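Local coordinates for chitin binding protein (Tectaria macrodonta, PDB 6IF7), which is an insecticidal, chitin-binding fern protein that is possibly a copper-dependent lytic polysaccharide monooxygenase of family AA10, at residues Asp41-Asn46 against Ile98-His103. Numbering follows the deposited sequence.
Sequences DWNEVN and IATAAH. With CU (copper (II) ion), chain C.
Trp42 and Thr100 meet through carbon, the far corner of the indole's six-membered ring lying 3.7 Å (CH2) from the Thr100 methyl CG2. The same corner packs at equal distance on Ile98 CG2, a branch of the residue two places earlier, and both methyls come up obliquely to the ring. Beside this apolar patch, Asn43 ND2 donates a hydrogen bond to Thr100 OG1 (2.9 Å), bent to 155° and tilted somewhat from the amide plane. The contact illustrates how a threonine can serve two kinds of partner at once: chi1 of 60° sets OG1 between the backbone N and the carbonyl carbon, toward Asn43 ND2, and turns CG2 anti to the carbonyl carbon, toward the indole. Asn43 CB lies over one face of the neighbouring Trp42 ring, offset toward its rim, so that the polar and apolar parts adjoin. With an alanine in place of Asn43, the Thr100 hydroxyl is likely to lose its amide donor, and with it the polar tie between the two segments. The hydroxyl also forms a weak hydrogen bond with the carbonyl oxygen of His1, while Glu44 accepts one from the His1 side chain. His1 and His103 together bind the copper, as in the histidine brace of this family. The contact thus borders the copper site at the protein surface, one hydroxyl shared between an amide and, weakly, a copper ligand's carbonyl, with methyl packing alongside.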
loop_
_atom_site.group_PDB
_atom_site.type_symbol
_atom_site.label_atom_id
_atom_site.label_comp_id
_atom_site.label_asym_id
_atom_site.label_seq_id
_atom_site.Cartn_x
_atom_site.Cartn_y
_atom_site.Cartn_z
ATOM N N ASP A 41 2.701 -13.977 4.925
ATOM C CA ASP A 41 1.467 -13.747 4.153
ATOM C C ASP A 41 1.328 -12.292 3.670
ATOM O O ASP A 41 0.215 -11.722 3.685
ATOM C CB ASP A 41 0.230 -14.105 4.994
ATOM C CG ASP A 41 0.288 -15.506 5.583
ATOM O OD1 ASP A 41 1.092 -16.330 5.103
ATOM O OD2 ASP A 41 -0.469 -15.764 6.534
ATOM N N TRP A 42 2.438 -11.703 3.203
ATOM C CA TRP A 42 2.462 -10.288 2.752
ATOM C C TRP A 42 1.534 -10.041 1.556
ATOM O O TRP A 42 1.083 -8.900 1.312
ATOM C CB TRP A 42 3.895 -9.819 2.414
ATOM C CG TRP A 42 4.519 -10.619 1.322
ATOM C CD1 TRP A 42 5.280 -11.731 1.466
ATOM C CD2 TRP A 42 4.380 -10.406 -0.082
ATOM N NE1 TRP A 42 5.659 -12.218 0.234
ATOM C CE2 TRP A 42 5.111 -11.422 -0.735
ATOM C CE3 TRP A 42 3.732 -9.441 -0.857
ATOM C CZ2 TRP A 42 5.202 -11.504 -2.120
ATOM C CZ3 TRP A 42 3.843 -9.515 -2.252
ATOM C CH2 TRP A 42 4.563 -10.533 -2.860
ATOM N N ASN A 43 1.251 -11.108 0.817
ATOM C CA ASN A 43 0.450 -11.017 -0.402
ATOM C C ASN A 43 -1.061 -11.111 -0.190
ATOM O O ASN A 43 -1.825 -11.150 -1.164
ATOM C CB ASN A 43 0.920 -12.089 -1.408
ATOM C CG ASN A 43 0.727 -13.513 -0.895
ATOM O OD1 ASN A 43 0.415 -13.737 0.271
ATOM N ND2 ASN A 43 0.930 -14.482 -1.774
ATOM N N GLU A 44 -1.492 -11.150 1.069
ATOM C CA GLU A 44 -2.879 -11.396 1.384
ATOM C C GLU A 44 -3.403 -10.402 2.423
ATOM O O GLU A 44 -4.081 -10.785 3.380
ATOM C CB GLU A 44 -3.070 -12.865 1.829
ATOM C CG GLU A 44 -4.502 -13.344 1.675
ATOM C CD GLU A 44 -4.708 -14.776 2.111
ATOM O OE1 GLU A 44 -4.655 -15.045 3.315
ATOM O OE2 GLU A 44 -4.943 -15.624 1.242
ATOM N N VAL A 45 -3.120 -9.117 2.215
ATOM C CA VAL A 45 -3.831 -8.051 2.937
ATOM C C VAL A 45 -5.153 -7.807 2.190
ATOM O O VAL A 45 -5.335 -6.826 1.471
ATOM C CB VAL A 45 -2.984 -6.776 3.098
ATOM C CG1 VAL A 45 -3.713 -5.761 3.954
ATOM C CG2 VAL A 45 -1.619 -7.125 3.704
ATOM N N ASN A 46 -6.085 -8.738 2.376
ATOM C CA ASN A 46 -7.319 -8.722 1.642
ATOM C C ASN A 46 -8.575 -8.637 2.535
ATOM O O ASN A 46 -8.538 -8.817 3.767
ATOM C CB ASN A 46 -7.366 -9.930 0.692
ATOM C CG ASN A 46 -7.536 -11.250 1.414
ATOM O OD1 ASN A 46 -7.283 -11.364 2.590
ATOM N ND2 ASN A 46 -7.958 -12.247 0.698
ATOM N N ILE A 98 3.620 -6.306 -7.518
ATOM C CA ILE A 98 4.041 -7.708 -7.640
ATOM C C ILE A 98 2.849 -8.607 -7.314
ATOM O O ILE A 98 2.183 -8.450 -6.268
ATOM C CB ILE A 98 5.301 -8.084 -6.797
ATOM C CG1 ILE A 98 5.671 -9.576 -7.007
ATOM C CG2 ILE A 98 5.116 -7.827 -5.304
ATOM C CD1 ILE A 98 7.056 -9.952 -6.507
ATOM N N ALA A 99 2.574 -9.518 -8.238
ATOM C CA ALA A 99 1.451 -10.426 -8.124
ATOM C C ALA A 99 2.000 -11.852 -8.077
ATOM O O ALA A 99 2.554 -12.338 -9.055
ATOM C CB ALA A 99 0.495 -10.241 -9.293
ATOM N N THR A 100 1.867 -12.494 -6.910
ATOM C CA THR A 100 2.122 -13.934 -6.757
ATOM C C THR A 100 1.061 -14.755 -7.525
ATOM O O THR A 100 1.339 -15.853 -7.978
ATOM C CB THR A 100 2.131 -14.361 -5.268
ATOM O OG1 THR A 100 0.863 -14.072 -4.677
ATOM C CG2 THR A 100 3.198 -13.612 -4.493
ATOM N N ALA A 101 -0.143 -14.210 -7.644
ATOM C CA ALA A 101 -1.203 -14.751 -8.499
ATOM C C ALA A 101 -1.944 -13.575 -9.121
ATOM O O ALA A 101 -2.529 -12.757 -8.397
ATOM C CB ALA A 101 -2.173 -15.601 -7.675
ATOM N N ALA A 102 -1.886 -13.474 -10.446
ATOM C CA ALA A 102 -2.563 -12.403 -11.187
ATOM C C ALA A 102 -4.069 -12.599 -11.088
ATOM O O ALA A 102 -4.532 -13.720 -10.885
ATOM C CB ALA A 102 -2.125 -12.400 -12.639
ATOM N N HIS A 103 -4.824 -11.507 -11.203
ATOM C CA HIS A 103 -6.291 -11.571 -11.209
ATOM C C HIS A 103 -6.852 -10.580 -12.196
ATOM O O HIS A 103 -6.185 -9.617 -12.561
ATOM C CB HIS A 103 -6.928 -11.278 -9.835
ATOM C CG HIS A 103 -6.596 -12.279 -8.775
ATOM N ND1 HIS A 103 -6.609 -13.637 -8.998
ATOM C CD2 HIS A 103 -6.241 -12.116 -7.478
ATOM C CE1 HIS A 103 -6.269 -14.267 -7.890
ATOM N NE2 HIS A 103 -6.039 -13.367 -6.950
HETATM CU CU CU C . -5.017 -13.713 -5.156
#